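PDB 1GYD: arabinan endo-1,5-alpha-l-arabinosidase A from Cellvibrio cellulosa, which catalyses the cleavage of alpha-1,5-linked arabinofuranosyl bonds in linear arabinan, releasing almost exclusively arabinotriose. Local coordinates for residues 5-10 with 284-289; 83-88 with 113-118; 201-206 with 297-302; 251-256 with 305-310. All blocks are in the same frame, centred on the assembly; numbering follows the deposited sequence.

Contact 1 (5-10 with 284-289); sequences HDPVMT and QKLKIL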
loop_
_atom_site.group_PDB
_atom_site.type_symbol
_atom_site.label_atom_id
_atom_site.label_comp_id
_atom_site.label_asym_id
_atom_site.label_seq_id
_atom_site.Cartn_x
_atom_site.Cartn_y
_atom_site.Cartn_z
ATOM N N HIS A 5 -0.754 7.060 -8.054
ATOM C CA HIS A 5 -1.776 6.356 -7.260
ATOM C C HIS A 5 -1.082 5.301 -6.399
ATOM O O HIS A 5 -0.225 4.585 -6.888
ATOM C CB HIS A 5 -2.785 5.694 -8.205
ATOM C CG HIS A 5 -4.217 5.737 -7.741
ATOM N ND1 HIS A 5 -4.922 4.596 -7.412
ATOM C CD2 HIS A 5 -5.091 6.768 -7.615
ATOM C CE1 HIS A 5 -6.161 4.924 -7.089
ATOM N NE2 HIS A 5 -6.291 6.235 -7.202
ATOM N N ASP A 6 -1.446 5.209 -5.121
ATOM C CA ASP A 6 -0.964 4.133 -4.261
ATOM C C ASP A 6 0.569 4.167 -4.099
ATOM O O ASP A 6 1.269 3.184 -4.344
ATOM C CB ASP A 6 -1.461 2.775 -4.790
ATOM C CG ASP A 6 -2.910 2.838 -5.296
ATOM O OD1 ASP A 6 -3.803 3.298 -4.541
ATOM O OD2 ASP A 6 -3.244 2.488 -6.448
ATOM N N PRO A 7 1.091 5.315 -3.669
ATOM C CA PRO A 7 2.526 5.556 -3.705
ATOM C C PRO A 7 3.311 4.911 -2.577
ATOM O O PRO A 7 2.966 5.079 -1.418
ATOM C CB PRO A 7 2.601 7.069 -3.582
ATOM C CG PRO A 7 1.392 7.413 -2.720
ATOM C CD PRO A 7 0.343 6.480 -3.171
ATOM N N VAL A 8 4.378 4.204 -2.916
ATOM C CA VAL A 8 5.385 3.831 -1.931
ATOM C C VAL A 8 6.727 4.495 -2.231
ATOM O O VAL A 8 6.928 5.013 -3.315
ATOM C CB VAL A 8 5.523 2.293 -1.788
ATOM C CG1 VAL A 8 4.258 1.729 -1.110
ATOM C CG2 VAL A 8 5.799 1.620 -3.120
ATOM N N MET A 9 7.627 4.489 -1.242
ATOM C CA MET A 9 8.948 5.111 -1.367
ATOM C C MET A 9 10.076 4.373 -0.625
ATOM O O MET A 9 9.860 3.757 0.444
ATOM C CB MET A 9 8.901 6.544 -0.828
ATOM C CG MET A 9 8.498 7.577 -1.824
ATOM S SD MET A 9 8.606 9.214 -1.109
ATOM C CE MET A 9 7.020 9.606 -1.078
ATOM N N THR A 10 11.278 4.452 -1.190
ATOM C CA THR A 10 12.491 4.050 -0.492
ATOM C C THR A 10 13.730 4.913 -0.867
ATOM O O THR A 10 13.656 5.785 -1.724
ATOM C CB THR A 10 12.743 2.533 -0.654
ATOM O OG1 THR A 10 13.441 2.045 0.502
ATOM C CG2 THR A 10 13.678 2.199 -1.805
ATOM N N GLN A 284 -5.526 12.300 -9.217
ATOM C CA GLN A 284 -4.622 11.912 -8.137
ATOM C C GLN A 284 -3.271 12.633 -8.181
ATOM O O GLN A 284 -2.658 12.762 -9.254
ATOM C CB GLN A 284 -4.405 10.388 -8.152
ATOM C CG GLN A 284 -3.885 9.808 -9.473
ATOM C CD GLN A 284 -5.000 9.362 -10.434
ATOM O OE1 GLN A 284 -6.125 9.881 -10.391
ATOM N NE2 GLN A 284 -4.678 8.403 -11.299
ATOM N N LYS A 285 -2.835 13.108 -7.008
ATOM C CA LYS A 285 -1.553 13.790 -6.829
ATOM C C LYS A 285 -0.805 13.281 -5.603
ATOM O O LYS A 285 -1.395 13.055 -4.567
ATOM C CB LYS A 285 -1.743 15.302 -6.633
ATOM C CG LYS A 285 -2.546 16.006 -7.689
ATOM C CD LYS A 285 -1.884 15.920 -9.077
ATOM C CE LYS A 285 -2.708 16.665 -10.104
ATOM N NZ LYS A 285 -2.903 18.044 -9.646
ATOM N N LEU A 286 0.507 13.138 -5.731
ATOM C CA LEU A 286 1.383 12.853 -4.598
ATOM C C LEU A 286 1.261 13.905 -3.494
ATOM O O LEU A 286 1.288 15.111 -3.743
ATOM C CB LEU A 286 2.835 12.811 -5.055
ATOM C CG LEU A 286 3.885 12.507 -4.001
ATOM C CD1 LEU A 286 3.636 11.138 -3.336
ATOM C CD2 LEU A 286 5.265 12.565 -4.631
ATOM N N LYS A 287 1.113 13.434 -2.267
ATOM C CA LYS A 287 1.172 14.302 -1.105
ATOM C C LYS A 287 2.016 13.623 -0.044
ATOM O O LYS A 287 1.804 12.450 0.267
ATOM C CB LYS A 287 -0.227 14.596 -0.568
ATOM C CG LYS A 287 -1.136 15.306 -1.559
ATOM C CD LYS A 287 -0.671 16.730 -1.814
ATOM C CE LYS A 287 -1.292 17.307 -3.046
ATOM N NZ LYS A 287 -0.857 18.719 -3.302
ATOM N N ILE A 288 2.999 14.353 0.467
ATOM C CA ILE A 288 3.819 13.907 1.580
ATOM C C ILE A 288 3.519 14.835 2.756
ATOM O O ILE A 288 3.651 16.046 2.630
ATOM C CB ILE A 288 5.314 13.935 1.194
ATOM C CG1 ILE A 288 5.590 12.916 0.089
ATOM C CG2 ILE A 288 6.182 13.597 2.379
ATOM C CD1 ILE A 288 6.972 13.028 -0.514
ATOM N N LEU A 289 3.096 14.263 3.883
ATOM C CA LEU A 289 2.729 15.037 5.062
ATOM C C LEU A 289 3.643 14.683 6.217
ATOM O O LEU A 289 4.014 13.519 6.380
ATOM C CB LEU A 289 1.278 14.763 5.445
ATOM C CG LEU A 289 0.223 15.154 4.392
ATOM C CD1 LEU A 289 0.102 14.094 3.337
ATOM C CD2 LEU A 289 -1.144 15.356 5.041
#
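Asp6 OD2 is gripped by two groups, Thr21 OG1 and, at 2.9 Å, ND1 of His5, the residue whose ring meets Gln284 across the contact. The imidazole donor reaches this oxygen from above the carboxylate plane. NE2, the other ring nitrogen, pairs with the Tyr276 hydroxyl, so both ring nitrogens are engaged and the ring's rotation is fixed. Asp6 is assigned as the proton acceptor of the active site and Gln284 as a substrate-binding residue. The contact therefore sets two parts of the catalytic pocket beside each other.

Gln284 meets the ring by its aliphatic part. Its CB lies at the imidazole edge, in plane, 3.7 Å from CD2 of His5. With chi1 at 56°, CG sits between the backbone N and the carbonyl carbon, and this keeps the chain beside CD2. The amide and imidazole planes are 62° apart.

Further along, the contact is apolar. Pro7 CB lies 4.2 Å from Leu286 CD1. Met9 bends at chi3 (-113°) and brings its methyl group over to Ile288. Met9 CE is 3.5 Å from Ile288 CD1, a tight carbon pair, and 4.3 Å from Leu286 CD1.

Strand 8-12 opens the first sheet of the five-bladed propeller. Strand 283-293 belongs to the last four-stranded sheet. Val272 of strand 268-277 touches both Pro7 and Met9, and Tyr309 touches Leu286 and Ile288.

Contact 2 (83-88 with 113-118); sequences GKNTSA and IESVPQ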
loop_
_atom_site.group_PDB
_atom_site.type_symbol
_atom_site.label_atom_id
_atom_site.label_comp_id
_atom_site.label_asym_id
_atom_site.label_seq_id
_atom_site.Cartn_x
_atom_site.Cartn_y
_atom_site.Cartn_z
ATOM N N GLY A 83 -13.324 -4.945 -9.829
ATOM C CA GLY A 83 -14.552 -5.483 -9.281
ATOM C C GLY A 83 -14.522 -6.971 -9.006
ATOM O O GLY A 83 -15.547 -7.536 -8.656
ATOM N N LYS A 84 -13.339 -7.580 -9.117
ATOM C CA LYS A 84 -13.162 -9.018 -8.970
ATOM C C LYS A 84 -12.021 -9.357 -8.030
ATOM O O LYS A 84 -11.140 -8.524 -7.755
ATOM C CB LYS A 84 -12.849 -9.658 -10.326
ATOM C CG LYS A 84 -13.973 -9.590 -11.336
ATOM C CD LYS A 84 -13.610 -10.374 -12.597
ATOM C CE LYS A 84 -14.358 -9.878 -13.838
ATOM N NZ LYS A 84 -15.828 -9.978 -13.661
ATOM N N ASN A 85 -12.020 -10.609 -7.557
ATOM C CA ASN A 85 -10.923 -11.115 -6.728
ATOM C C ASN A 85 -10.122 -12.219 -7.437
ATOM O O ASN A 85 -9.479 -13.063 -6.820
ATOM C CB ASN A 85 -11.381 -11.456 -5.276
ATOM C CG ASN A 85 -12.165 -12.793 -5.170
ATOM O OD1 ASN A 85 -12.924 -13.153 -6.056
ATOM N ND2 ASN A 85 -11.989 -13.497 -4.054
ATOM N N THR A 86 -10.076 -12.128 -8.761
ATOM C CA THR A 86 -9.090 -12.868 -9.522
ATOM C C THR A 86 -7.817 -12.037 -9.477
ATOM O O THR A 86 -7.572 -11.202 -10.342
ATOM C CB THR A 86 -9.547 -13.053 -10.969
ATOM O OG1 THR A 86 -9.822 -11.763 -11.544
ATOM C CG2 THR A 86 -10.855 -13.840 -11.022
ATOM N N SER A 87 -7.016 -12.258 -8.449
ATOM C CA SER A 87 -5.925 -11.361 -8.144
ATOM C C SER A 87 -4.748 -12.163 -7.629
ATOM O O SER A 87 -4.916 -13.267 -7.105
ATOM C CB SER A 87 -6.375 -10.335 -7.098
ATOM O OG SER A 87 -7.536 -9.615 -7.506
ATOM N N ALA A 88 -3.549 -11.622 -7.806
ATOM C CA ALA A 88 -2.365 -12.154 -7.139
ATOM C C ALA A 88 -1.342 -11.062 -6.846
ATOM O O ALA A 88 -1.312 -10.008 -7.464
ATOM C CB ALA A 88 -1.743 -13.271 -7.971
ATOM N N ILE A 113 1.082 -14.809 -3.414
ATOM C CA ILE A 113 -0.217 -15.323 -3.062
ATOM C C ILE A 113 -1.292 -14.869 -4.054
ATOM O O ILE A 113 -1.203 -13.798 -4.623
ATOM C CB ILE A 113 -0.567 -14.948 -1.590
ATOM C CG1 ILE A 113 -1.838 -15.654 -1.211
ATOM C CG2 ILE A 113 -0.708 -13.442 -1.392
ATOM C CD1 ILE A 113 -2.101 -15.594 0.166
ATOM N N GLU A 114 -2.282 -15.727 -4.266
ATOM C CA GLU A 114 -3.335 -15.527 -5.250
ATOM C C GLU A 114 -4.696 -15.813 -4.634
ATOM O O GLU A 114 -4.869 -16.822 -3.902
ATOM C CB GLU A 114 -3.115 -16.474 -6.426
ATOM C CG GLU A 114 -4.312 -16.702 -7.349
ATOM C CD GLU A 114 -3.884 -17.381 -8.640
ATOM O OE1 GLU A 114 -2.802 -18.023 -8.634
ATOM O OE2 GLU A 114 -4.618 -17.289 -9.644
ATOM N N SER A 115 -5.660 -14.938 -4.926
ATOM C CA SER A 115 -7.022 -15.171 -4.515
ATOM C C SER A 115 -7.822 -15.775 -5.644
ATOM O O SER A 115 -7.667 -15.397 -6.810
ATOM C CB SER A 115 -7.683 -13.903 -3.981
ATOM O OG SER A 115 -7.674 -12.860 -4.910
ATOM N N VAL A 116 -8.726 -16.694 -5.276
ATOM C CA VAL A 116 -9.597 -17.363 -6.238
ATOM C C VAL A 116 -11.070 -17.225 -5.829
ATOM O O VAL A 116 -11.443 -17.588 -4.702
ATOM C CB VAL A 116 -9.250 -18.850 -6.351
ATOM C CG1 VAL A 116 -10.240 -19.569 -7.261
ATOM C CG2 VAL A 116 -7.805 -19.037 -6.891
ATOM N N PRO A 117 -11.904 -16.752 -6.738
ATOM C CA PRO A 117 -13.328 -16.574 -6.431
ATOM C C PRO A 117 -14.000 -17.889 -5.967
ATOM O O PRO A 117 -13.757 -18.949 -6.578
ATOM C CB PRO A 117 -13.945 -16.125 -7.782
ATOM C CG PRO A 117 -12.778 -15.669 -8.625
ATOM C CD PRO A 117 -11.571 -16.410 -8.144
ATOM N N GLN A 118 -14.846 -17.773 -4.938
ATOM C CA GLN A 118 -15.632 -18.844 -4.311
ATOM C C GLN A 118 -14.782 -19.695 -3.377
ATOM O O GLN A 118 -15.328 -20.392 -2.512
ATOM C CB GLN A 118 -16.392 -19.725 -5.324
ATOM C CG GLN A 118 -17.330 -18.989 -6.287
ATOM C CD GLN A 118 -18.622 -18.506 -5.634
ATOM O OE1 GLN A 118 -19.154 -19.179 -4.761
ATOM N NE2 GLN A 118 -19.118 -17.335 -6.049
HETATM O O HOH W 1 -14.482 -15.328 -3.334
#
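Ser115 makes both direct hydrogen bonds of this contact. Its OG donates to the backbone O of Asn85 at 2.6 Å, coming from above the carbonyl plane. With chi1 at 57°, OG sits between its own backbone N and carbonyl carbon, which turns it to that oxygen; OG is also bonded to the backbone N of Ala124. The backbone N of Ser115 donates to Ser87 O at 2.8 Å. Ser87 and Ser115 thus form an antiparallel hydrogen-bonded pair.

Ala88 and Glu114 follow as the non-hydrogen-bonded pair. Their CA atoms are only 4.0 Å apart, and Ala88 CB rests 3.8 Å from Glu114 CB. The Ala88 CA also makes a CA-H...O contact to Ile113 O at 3.2 Å.

Beyond the strands, Pro117 packs against the loop. Its CG meets Thr86 CG2 at 3.6 Å, and its CA lies 3.5 Å from Asn85 OD1. Asn85 ND2 pairs with Trp122 O, and a water accepts from both Asn85 ND2 and Gln118 N. Thr86 centres an inverse gamma turn.

Ser87 OG bonds to Ser80 and to Asn123, which is assigned to substrate binding along with Gly83 and Lys84. The contact holds the loop that leads into strand 87-94 against the end of strand 107-115. These strands are neighbours at one edge of a five-stranded antiparallel sheet, and helix 50-53 touches Ala88 and Glu114 through Val53.

Contact 3 (201-206 with 297-302); sequences YLFASW and GWPQVD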
loop_
_atom_site.group_PDB
_atom_site.type_symbol
_atom_site.label_atom_id
_atom_site.label_comp_id
_atom_site.label_asym_id
_atom_site.label_seq_id
_atom_site.Cartn_x
_atom_site.Cartn_y
_atom_site.Cartn_z
ATOM N N TYR A 201 1.489 0.371 14.189
ATOM C CA TYR A 201 0.350 1.191 13.777
ATOM C C TYR A 201 -0.114 0.703 12.436
ATOM O O TYR A 201 0.672 0.659 11.514
ATOM C CB TYR A 201 0.756 2.671 13.686
ATOM C CG TYR A 201 0.989 3.248 15.052
ATOM C CD1 TYR A 201 2.207 3.090 15.680
ATOM C CD2 TYR A 201 -0.037 3.882 15.752
ATOM C CE1 TYR A 201 2.422 3.577 16.951
ATOM C CE2 TYR A 201 0.170 4.390 17.009
ATOM C CZ TYR A 201 1.409 4.227 17.609
ATOM O OH TYR A 201 1.652 4.698 18.866
ATOM N N LEU A 202 -1.379 0.282 12.371
ATOM C CA LEU A 202 -2.034 -0.130 11.158
ATOM C C LEU A 202 -2.853 1.007 10.597
ATOM O O LEU A 202 -3.844 1.428 11.196
ATOM C CB LEU A 202 -2.955 -1.330 11.373
ATOM C CG LEU A 202 -3.708 -1.827 10.121
ATOM C CD1 LEU A 202 -2.772 -2.270 9.039
ATOM C CD2 LEU A 202 -4.644 -2.979 10.495
ATOM N N PHE A 203 -2.419 1.483 9.431
ATOM C CA PHE A 203 -3.211 2.402 8.622
ATOM C C PHE A 203 -4.022 1.594 7.633
ATOM O O PHE A 203 -3.516 0.628 7.036
ATOM C CB PHE A 203 -2.326 3.389 7.841
ATOM C CG PHE A 203 -1.376 4.161 8.691
ATOM C CD1 PHE A 203 -0.113 3.673 8.951
ATOM C CD2 PHE A 203 -1.746 5.374 9.231
ATOM C CE1 PHE A 203 0.768 4.373 9.752
ATOM C CE2 PHE A 203 -0.891 6.070 10.038
ATOM C CZ PHE A 203 0.379 5.569 10.302
ATOM N N ALA A 204 -5.275 1.993 7.441
ATOM C CA ALA A 204 -6.072 1.482 6.335
ATOM C C ALA A 204 -6.881 2.588 5.692
ATOM O O ALA A 204 -7.076 3.638 6.290
ATOM C CB ALA A 204 -7.000 0.351 6.839
ATOM N N SER A 205 -7.331 2.345 4.460
ATOM C CA SER A 205 -8.195 3.260 3.702
ATOM C C SER A 205 -9.628 2.777 3.694
ATOM O O SER A 205 -9.894 1.624 3.357
ATOM C CB SER A 205 -7.736 3.365 2.264
ATOM O OG SER A 205 -6.459 3.937 2.199
ATOM N N TRP A 206 -10.550 3.654 4.084
ATOM C CA TRP A 206 -11.969 3.341 4.152
ATOM C C TRP A 206 -12.663 4.125 3.064
ATOM O O TRP A 206 -12.206 5.212 2.697
ATOM C CB TRP A 206 -12.572 3.808 5.464
ATOM C CG TRP A 206 -12.482 2.898 6.638
ATOM C CD1 TRP A 206 -11.814 1.709 6.723
ATOM C CD2 TRP A 206 -13.123 3.089 7.913
ATOM N NE1 TRP A 206 -11.979 1.156 7.974
ATOM C CE2 TRP A 206 -12.778 1.977 8.729
ATOM C CE3 TRP A 206 -13.936 4.096 8.458
ATOM C CZ2 TRP A 206 -13.216 1.844 10.042
ATOM C CZ3 TRP A 206 -14.385 3.960 9.774
ATOM C CH2 TRP A 206 -14.027 2.829 10.548
ATOM N N GLY A 297 0.357 8.748 22.280
ATOM C CA GLY A 297 0.852 7.751 21.350
ATOM C C GLY A 297 0.055 7.533 20.061
ATOM O O GLY A 297 -0.011 6.404 19.571
ATOM N N TRP A 298 -0.567 8.581 19.531
ATOM C CA TRP A 298 -1.376 8.471 18.311
ATOM C C TRP A 298 -0.835 9.424 17.241
ATOM O O TRP A 298 -0.484 10.558 17.532
ATOM C CB TRP A 298 -2.863 8.785 18.572
ATOM C CG TRP A 298 -3.542 7.760 19.404
ATOM C CD1 TRP A 298 -3.853 7.863 20.737
ATOM C CD2 TRP A 298 -3.975 6.454 18.998
ATOM N NE1 TRP A 298 -4.451 6.709 21.173
ATOM C CE2 TRP A 298 -4.529 5.821 20.140
ATOM C CE3 TRP A 298 -3.935 5.746 17.799
ATOM C CZ2 TRP A 298 -5.050 4.533 20.112
ATOM C CZ3 TRP A 298 -4.472 4.450 17.770
ATOM C CH2 TRP A 298 -5.005 3.864 18.923
ATOM N N PRO A 299 -0.790 8.975 15.996
ATOM C CA PRO A 299 -0.337 9.843 14.918
ATOM C C PRO A 299 -1.299 11.006 14.653
ATOM O O PRO A 299 -2.502 10.963 14.969
ATOM C CB PRO A 299 -0.229 8.899 13.732
ATOM C CG PRO A 299 -1.182 7.785 14.018
ATOM C CD PRO A 299 -1.188 7.647 15.507
ATOM N N GLN A 300 -0.719 12.073 14.104
ATOM C CA GLN A 300 -1.442 13.301 13.783
ATOM C C GLN A 300 -0.793 13.924 12.562
ATOM O O GLN A 300 0.438 13.923 12.441
ATOM C CB GLN A 300 -1.349 14.306 14.934
ATOM C CG GLN A 300 -2.520 14.291 15.938
ATOM C CD GLN A 300 -2.364 15.377 17.027
ATOM O OE1 GLN A 300 -3.162 15.442 17.977
ATOM N NE2 GLN A 300 -1.331 16.231 16.888
ATOM N N VAL A 301 -1.618 14.456 11.666
ATOM C CA VAL A 301 -1.139 15.194 10.484
ATOM C C VAL A 301 -1.935 16.482 10.295
ATOM O O VAL A 301 -3.100 16.561 10.677
ATOM C CB VAL A 301 -1.224 14.337 9.177
ATOM C CG1 VAL A 301 -0.273 13.151 9.234
ATOM C CG2 VAL A 301 -2.653 13.839 8.899
ATOM N N ASP A 302 -1.296 17.484 9.696
ATOM C CA ASP A 302 -1.956 18.739 9.360
ATOM C C ASP A 302 -2.468 18.698 7.929
ATOM O O ASP A 302 -1.664 18.646 6.995
ATOM C CB ASP A 302 -0.953 19.882 9.490
ATOM C CG ASP A 302 -1.583 21.257 9.320
ATOM O OD1 ASP A 302 -2.803 21.371 9.062
ATOM O OD2 ASP A 302 -0.908 22.292 9.447
#
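The Tyr201 ring meets segment 297-302 mostly at its edge. Gly297 O and Trp298 CE3 both lie there, near the ring plane. Trp298 CE3 is 4.4 Å from Tyr201 CE2, a loose apolar touch. Pro299 approaches the ring obliquely, with its CD 3.8 Å from Tyr201 CE2. Another aromatic group adds to the cluster from outside the two segments: Trp293 of strand 283-293 meets the Tyr201 ring with the planes at about 60°.

The phenol ends in a polar bond. Tyr201 OH donates to Gly297 O, and the modelled 2.5 Å is very short, so the exact length is doubtful. Arg223 adds a weak bond to the same carbonyl. The ring reaches it because CG lies anti to the carbonyl carbon (chi1 -71°). Gly297 has a positive phi of 80°, a backbone shape that favours glycine.

Two residues on, Phe203 makes a lighter contact. Its CE2 is 4.3 Å from Pro299 CG, and the approach is again oblique. Pro299 is thus touched by the rings of Tyr201 and Phe203, and Leu291 and Trp293 of its own sheet pack on it too.

Strand 199-206 lies inside one four-stranded antiparallel sheet, and strand 299-300 is the outermost strand of the next. Apolar and aromatic side chains filling the space between successive sheets in this way are what a beta-propeller is built on, here with five blades.

Contact 4 (251-256 with 305-310); sequences NKRWVG and ELDSYI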
loop_
_atom_site.group_PDB
_atom_site.type_symbol
_atom_site.label_atom_id
_atom_site.label_comp_id
_atom_site.label_asym_id
_atom_site.label_seq_id
_atom_site.Cartn_x
_atom_site.Cartn_y
_atom_site.Cartn_z
ATOM N N ASN A 251 -11.481 17.416 1.834
ATOM C CA ASN A 251 -12.255 18.662 1.955
ATOM C C ASN A 251 -12.770 19.091 0.555
ATOM O O ASN A 251 -12.754 18.278 -0.361
ATOM C CB ASN A 251 -11.401 19.753 2.634
ATOM C CG ASN A 251 -10.040 19.953 1.962
ATOM O OD1 ASN A 251 -9.956 20.119 0.750
ATOM N ND2 ASN A 251 -8.980 19.961 2.752
ATOM N N LYS A 252 -13.214 20.340 0.375
ATOM C CA LYS A 252 -13.724 20.804 -0.930
ATOM C C LYS A 252 -12.675 20.748 -2.036
ATOM O O LYS A 252 -13.005 20.655 -3.226
ATOM C CB LYS A 252 -14.173 22.271 -0.870
ATOM C CG LYS A 252 -15.287 22.619 0.099
ATOM C CD LYS A 252 -15.467 24.141 0.117
ATOM C CE LYS A 252 -16.523 24.618 1.104
ATOM N NZ LYS A 252 -16.783 26.071 0.912
ATOM N N ARG A 253 -11.418 20.881 -1.635
ATOM C CA ARG A 253 -10.308 21.003 -2.568
ATOM C C ARG A 253 -9.690 19.637 -2.892
ATOM O O ARG A 253 -9.197 19.433 -4.008
ATOM C CB ARG A 253 -9.253 21.973 -2.005
ATOM C CG ARG A 253 -9.235 23.386 -2.663
ATOM C CD ARG A 253 -9.774 24.584 -1.832
ATOM N NE ARG A 253 -9.750 24.409 -0.374
ATOM C CZ ARG A 253 -8.658 24.194 0.360
ATOM N NH1 ARG A 253 -7.468 24.112 -0.213
ATOM N NH2 ARG A 253 -8.757 24.040 1.679
ATOM N N TRP A 254 -9.726 18.718 -1.922
ATOM C CA TRP A 254 -9.202 17.364 -2.077
ATOM C C TRP A 254 -10.282 16.347 -1.746
ATOM O O TRP A 254 -10.476 15.984 -0.586
ATOM C CB TRP A 254 -7.991 17.142 -1.169
ATOM C CG TRP A 254 -6.958 18.137 -1.443
ATOM C CD1 TRP A 254 -6.740 19.288 -0.756
ATOM C CD2 TRP A 254 -6.020 18.117 -2.513
ATOM N NE1 TRP A 254 -5.708 19.992 -1.327
ATOM C CE2 TRP A 254 -5.246 19.299 -2.414
ATOM C CE3 TRP A 254 -5.744 17.223 -3.549
ATOM C CZ2 TRP A 254 -4.213 19.610 -3.309
ATOM C CZ3 TRP A 254 -4.715 17.532 -4.449
ATOM C CH2 TRP A 254 -3.962 18.722 -4.316
ATOM N N VAL A 255 -10.985 15.894 -2.778
ATOM C CA VAL A 255 -12.130 15.018 -2.592
ATOM C C VAL A 255 -11.641 13.571 -2.648
ATOM O O VAL A 255 -11.372 13.014 -3.736
ATOM C CB VAL A 255 -13.222 15.295 -3.625
ATOM C CG1 VAL A 255 -14.405 14.368 -3.414
ATOM C CG2 VAL A 255 -13.675 16.755 -3.516
ATOM N N GLY A 256 -11.497 12.995 -1.456
ATOM C CA GLY A 256 -11.023 11.638 -1.307
ATOM C C GLY A 256 -9.511 11.564 -1.360
ATOM O O GLY A 256 -8.877 12.276 -2.139
ATOM N N GLU A 305 -1.347 20.650 4.691
ATOM C CA GLU A 305 -0.220 20.168 3.879
ATOM C C GLU A 305 -0.635 19.474 2.576
ATOM O O GLU A 305 0.202 19.241 1.708
ATOM C CB GLU A 305 0.706 19.257 4.694
ATOM C CG GLU A 305 1.625 20.048 5.621
ATOM C CD GLU A 305 2.435 19.183 6.572
ATOM O OE1 GLU A 305 2.486 17.954 6.386
ATOM O OE2 GLU A 305 3.024 19.743 7.516
ATOM N N LEU A 306 -1.915 19.127 2.462
ATOM C CA LEU A 306 -2.502 18.735 1.186
ATOM C C LEU A 306 -2.324 19.865 0.164
ATOM O O LEU A 306 -2.129 19.613 -1.023
ATOM C CB LEU A 306 -3.988 18.384 1.355
ATOM C CG LEU A 306 -4.319 17.177 2.237
ATOM C CD1 LEU A 306 -5.825 17.130 2.548
ATOM C CD2 LEU A 306 -3.830 15.869 1.585
ATOM N N ASP A 307 -2.375 21.111 0.635
ATOM C CA ASP A 307 -2.108 22.294 -0.216
ATOM C C ASP A 307 -0.635 22.704 -0.287
ATOM O O ASP A 307 -0.138 22.982 -1.359
ATOM C CB ASP A 307 -2.912 23.499 0.269
ATOM C CG ASP A 307 -4.390 23.208 0.385
ATOM O OD1 ASP A 307 -4.991 22.762 -0.608
ATOM O OD2 ASP A 307 -5.041 23.400 1.425
ATOM N N SER A 308 0.054 22.751 0.851
ATOM C CA SER A 308 1.434 23.271 0.918
ATOM C C SER A 308 2.484 22.331 0.300
ATOM O O SER A 308 3.514 22.795 -0.194
ATOM C CB SER A 308 1.818 23.642 2.364
ATOM O OG SER A 308 2.126 22.504 3.168
ATOM N N TYR A 309 2.229 21.024 0.328
ATOM C CA TYR A 309 3.055 20.076 -0.427
ATOM C C TYR A 309 2.674 20.132 -1.905
ATOM O O TYR A 309 1.553 19.797 -2.295
ATOM C CB TYR A 309 2.952 18.614 0.070
ATOM C CG TYR A 309 3.936 17.725 -0.692
ATOM C CD1 TYR A 309 5.277 17.612 -0.287
ATOM C CD2 TYR A 309 3.549 17.066 -1.869
ATOM C CE1 TYR A 309 6.188 16.822 -1.002
ATOM C CE2 TYR A 309 4.451 16.284 -2.581
ATOM C CZ TYR A 309 5.765 16.160 -2.148
ATOM O OH TYR A 309 6.660 15.387 -2.865
ATOM N N ILE A 310 3.627 20.563 -2.718
ATOM C CA ILE A 310 3.446 20.675 -4.151
ATOM C C ILE A 310 4.656 20.044 -4.835
ATOM O O ILE A 310 5.715 20.666 -4.939
ATOM C CB ILE A 310 3.288 22.158 -4.550
ATOM C CG1 ILE A 310 2.056 22.768 -3.860
ATOM C CG2 ILE A 310 3.168 22.296 -6.067
ATOM C CD1 ILE A 310 1.976 24.265 -3.969
#
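Trp254 lies with one face of its indole under Leu306. The CB of Leu306 sits over the five-membered ring, 3.8 Å from its centroid, in a CH-pi contact shifted toward the rim. The two side chains run antiparallel where they overlap. The backbone O of Leu306 also comes close, 3.1 Å from Trp254 CZ2, and this oxygen is bonded to Lys287 NZ. Asn251 touches Leu306 CD1 through ND2.

The indole edge is used for a polar bond. Trp254 NE1 donates to Asp307 OD1 at 3.0 Å in a nearly straight bond (167°). The oxygen lies in the ring plane, but NE1 meets the carboxylate from above its plane. Asp307 gets there with CG anti to its carbonyl carbon (chi1 -54°).

Arg253 closes on the same carboxylate. Its NH1 donates to Asp307 OD2 at 3.0 Å, almost in line (173°), and meets that oxygen on the syn side but tilted out of the carboxylate plane. The companion bond from NH1 to OD1, at 2.8 Å, is weak. One nitrogen therefore spans both oxygens.

Asn251 shapes the donor side through its OD1. The bond from Arg253 N makes an Asx turn, and the one from Trp254 N an Asx motif, just before strand 254-265. Helix 305-308 is thereby fastened to the start of that strand in the last blade.

OD1 of Asp307 takes an indole N-H and a weaker guanidinium bond, while OD2 takes the straighter one. This clustering of donors probably favours the charged carboxylate.

From the N terminus, segment 5-10 waits until 284-289 to close contact 1, spanning most of the chain. Contact 2 closes early, at 113-118, and is nested inside that loop; it pairs strands 87-94 and 107-115 within the second sheet. Its centre lies about 26 Å from that of contact 1. Contact 3 opens at 201-206 and contact 4 at 251-256, both before 284-289. They close at 297-302 and 305-310, so each crosses contact 1, and they cross each other. Contacts 1, 3 and 4 all reach the last four-stranded sheet. They tie it to the first sheet, the preceding sheet and helix 305-308. Contacts 1 and 4 touch through Lys287 and the helix end.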